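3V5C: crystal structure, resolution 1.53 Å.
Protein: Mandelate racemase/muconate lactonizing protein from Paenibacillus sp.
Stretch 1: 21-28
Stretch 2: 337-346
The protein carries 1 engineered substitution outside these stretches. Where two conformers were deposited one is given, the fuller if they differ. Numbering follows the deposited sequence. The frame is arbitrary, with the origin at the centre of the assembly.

Stretch 1 (21-28) KLTGERAR
Stretch 2 (337-346) YDDITIEGMD

Gly24 sits where a side chain could not: its CA lies 3.1 Å from Thr341 O in a CA-H...O contact, and an ideal CB would stand 1.9 Å from Thr341 O and 2.6 Å from Ile342 CA, a clash with both. Its phi/psi of -164/-151 keeps the strand extended, and the CA atoms of Gly24 and Ile342 approach to 4.0 Å. Around this point, strand 21-26 and strand 340-342 run antiparallel, their directions 154° apart and their axes 4.7 Å apart at closest approach. Gly24 faces Ile342 and Arg26 faces Ile340 (CA to CA 4.1 Å) as non-hydrogen-bonded pairs; between them, Glu25 and Thr341 form the hydrogen-bonded pair, CA to CA 5.6 Å. There Glu25 N donates to Thr341 O at 3.0 Å and Thr341 N to Glu25 O at 2.9 Å, the latter almost linear at 178°.

The ladder continues beyond this pair in both directions. Glu343 N donates to Thr23 O (2.9 Å), while Ala27 N donates to Asp339 O (2.9 Å) as the first stretch turns its corner at Ala27 (-67/-33). Asp339 O also receives a CA-H...O contact from Arg26 CA at 3.3 Å. Next to the Thr23-Glu343 bond, one water bridges the backbones, accepting from Thr23 N and donating to Glu343 O, each at 2.9 Å.

The second stretch reverses in a type II turn from Ile342 to Met345, closed by Met345 N to Ile342 O at 3.1 Å. Gly344 occupies the turn at phi/psi 87/0, where a CB would jam against the carbonyl O of Glu343.

Arg26 (chi1 p, chi2 t, chi3 p, chi4 87°) shares a sheet face with Ile340 (m, t); Arg26 CB lies 3.9 Å from Ile340 CG1. Its guanidinium reaches Asp338 (chi1 t), whose OD2 lies at the edge, near the guanidinium plane. Opposite charges and in-plane N-H donors make this a salt bridge: Arg26 NE to Asp338 OD2 is 2.9 Å, with a longer hydrogen bond from Arg26 NH2 to the same OD2 at 3.3 Å. Glu25 (m, t) and Thr341 (m) project from the other face.

Leu22 (m, p), buried and directed toward the second stretch, supplies the apolar packing. Its CB touches CG2 of Ile342 (m, m) at 3.6 Å, and Leu22 CD2 lies 4.2 Å from CB of Met345 (chi1 t, chi2 t), whose side-chain end leads away. In all, the stretches bury 500 Å², both sides summed.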

# COMPACT_ATOMS: atom_id res chain seq x y z
N LYS A 21 -14.10 -14.52 0.00
CA LYS A 21 -14.06 -13.06 -0.09
C LYS A 21 -14.67 -12.50 1.18
O LYS A 21 -15.81 -12.82 1.52
CB LYS A 21 -14.83 -12.59 -1.33
CG LYS A 21 -15.03 -11.08 -1.43
CD LYS A 21 -15.94 -10.70 -2.60
CE LYS A 21 -15.39 -11.22 -3.93
NZ LYS A 21 -14.16 -10.50 -4.36
N LEU A 22 -13.87 -11.71 1.91
CA LEU A 22 -14.31 -11.03 3.13
C LEU A 22 -14.77 -9.62 2.80
O LEU A 22 -14.29 -9.02 1.84
CB LEU A 22 -13.15 -10.96 4.15
CG LEU A 22 -12.96 -12.15 5.09
CD1 LEU A 22 -12.96 -13.46 4.36
CD2 LEU A 22 -11.67 -11.97 5.90
N THR A 23 -15.71 -9.10 3.59
CA THR A 23 -16.30 -7.80 3.32
C THR A 23 -16.26 -6.93 4.56
O THR A 23 -16.33 -7.43 5.68
CB THR A 23 -17.76 -7.95 2.86
OG1 THR A 23 -18.51 -8.61 3.88
CG2 THR A 23 -17.84 -8.75 1.57
N GLY A 24 -16.18 -5.62 4.36
CA GLY A 24 -16.26 -4.68 5.45
C GLY A 24 -16.52 -3.29 4.94
O GLY A 24 -17.07 -3.12 3.85
N GLU A 25 -16.06 -2.29 5.68
CA GLU A 25 -16.34 -0.91 5.32
C GLU A 25 -15.22 -0.01 5.79
O GLU A 25 -14.61 -0.28 6.83
CB GLU A 25 -17.64 -0.44 6.01
CG GLU A 25 -18.92 -1.07 5.49
CD GLU A 25 -20.16 -0.29 5.92
OE1 GLU A 25 -20.02 0.63 6.76
OE2 GLU A 25 -21.27 -0.58 5.41
N ARG A 26 -14.98 1.08 5.06
CA ARG A 26 -14.06 2.08 5.58
C ARG A 26 -14.80 3.05 6.51
O ARG A 26 -16.03 3.14 6.48
CB ARG A 26 -13.26 2.81 4.47
CG ARG A 26 -14.07 3.31 3.30
CD ARG A 26 -13.18 4.15 2.33
NE ARG A 26 -12.18 3.36 1.60
CZ ARG A 26 -12.42 2.75 0.45
NH1 ARG A 26 -13.63 2.81 -0.10
NH2 ARG A 26 -11.46 2.04 -0.16
N ALA A 27 -14.03 3.73 7.34
CA ALA A 27 -14.61 4.55 8.39
C ALA A 27 -15.38 5.74 7.81
O ALA A 27 -16.37 6.19 8.40
CB ALA A 27 -13.55 5.02 9.36
N ARG A 28 -14.91 6.27 6.69
CA ARG A 28 -15.58 7.38 6.05
C ARG A 28 -15.66 7.10 4.56
O ARG A 28 -14.68 6.63 3.95
CB ARG A 28 -14.83 8.69 6.34
CG ARG A 28 -15.49 9.96 5.75
CD ARG A 28 -14.61 11.19 5.99
NE ARG A 28 -13.39 11.11 5.18
CZ ARG A 28 -12.16 11.07 5.66
NH1 ARG A 28 -11.94 11.10 6.98
NH2 ARG A 28 -11.14 10.98 4.82
N TYR A 337 -2.20 4.25 4.52
CA TYR A 337 -3.22 3.81 5.48
C TYR A 337 -4.64 4.31 5.17
O TYR A 337 -4.86 5.52 5.02
CB TYR A 337 -2.84 4.23 6.91
CG TYR A 337 -3.72 3.60 7.94
CD1 TYR A 337 -4.86 4.25 8.40
CD2 TYR A 337 -3.43 2.34 8.45
CE1 TYR A 337 -5.68 3.66 9.35
CE2 TYR A 337 -4.24 1.75 9.40
CZ TYR A 337 -5.37 2.42 9.84
OH TYR A 337 -6.20 1.84 10.80
N ASP A 338 -5.56 3.36 5.09
CA ASP A 338 -7.00 3.59 4.97
C ASP A 338 -7.63 2.89 6.18
O ASP A 338 -7.32 1.73 6.46
CB ASP A 338 -7.50 2.96 3.66
CG ASP A 338 -8.81 3.55 3.16
OD1 ASP A 338 -9.25 4.63 3.65
OD2 ASP A 338 -9.39 2.93 2.23
N ASP A 339 -8.50 3.59 6.92
CA ASP A 339 -9.11 3.03 8.12
C ASP A 339 -10.29 2.13 7.75
O ASP A 339 -11.36 2.60 7.40
CB ASP A 339 -9.58 4.15 9.04
CG ASP A 339 -10.06 3.65 10.38
OD1 ASP A 339 -10.24 2.43 10.58
OD2 ASP A 339 -10.28 4.49 11.28
N ILE A 340 -10.06 0.82 7.81
CA ILE A 340 -11.04 -0.15 7.33
C ILE A 340 -11.31 -1.22 8.36
O ILE A 340 -10.40 -1.67 9.05
CB ILE A 340 -10.54 -0.83 6.04
CG1 ILE A 340 -10.38 0.22 4.94
CG2 ILE A 340 -11.53 -1.91 5.58
CD1 ILE A 340 -9.57 -0.25 3.74
N THR A 341 -12.57 -1.65 8.43
CA THR A 341 -12.90 -2.78 9.29
C THR A 341 -13.46 -3.88 8.42
O THR A 341 -14.52 -3.73 7.82
CB THR A 341 -13.91 -2.37 10.39
OG1 THR A 341 -13.27 -1.46 11.30
CG2 THR A 341 -14.35 -3.60 11.18
N ILE A 342 -12.72 -4.98 8.31
CA ILE A 342 -13.18 -6.12 7.55
C ILE A 342 -13.73 -7.17 8.51
O ILE A 342 -13.06 -7.55 9.47
CB ILE A 342 -12.00 -6.75 6.74
CG1 ILE A 342 -11.40 -5.74 5.75
CG2 ILE A 342 -12.44 -8.02 6.02
CD1 ILE A 342 -12.34 -5.27 4.65
N GLU A 343 -14.94 -7.64 8.25
CA GLU A 343 -15.56 -8.65 9.11
C GLU A 343 -14.76 -9.94 9.09
O GLU A 343 -14.44 -10.46 8.03
CB GLU A 343 -17.01 -8.89 8.70
CG GLU A 343 -17.91 -7.70 8.97
CD GLU A 343 -17.83 -7.24 10.41
OE1 GLU A 343 -18.20 -8.04 11.30
OE2 GLU A 343 -17.37 -6.10 10.66
N GLY A 344 -14.42 -10.46 10.27
CA GLY A 344 -13.63 -11.68 10.35
C GLY A 344 -12.12 -11.50 10.31
O GLY A 344 -11.38 -12.47 10.35
N MET A 345 -11.67 -10.26 10.19
CA MET A 345 -10.24 -9.99 10.08
C MET A 345 -9.79 -9.06 11.21
O MET A 345 -9.85 -7.84 11.08
CB MET A 345 -9.92 -9.41 8.70
CG MET A 345 -8.40 -9.25 8.42
SD MET A 345 -8.07 -8.73 6.71
CE MET A 345 -7.83 -6.97 6.93
N ASP A 346 -9.37 -9.65 12.32
CA ASP A 346 -9.02 -8.89 13.52
C ASP A 346 -7.60 -8.32 13.43
O ASP A 346 -6.62 -9.06 13.52
CB ASP A 346 -9.15 -9.81 14.74
CG ASP A 346 -8.84 -9.12 16.06
OD1 ASP A 346 -8.38 -7.97 16.08
OD2 ASP A 346 -9.03 -9.78 17.11
O HOH W 1 -16.19 -10.94 5.79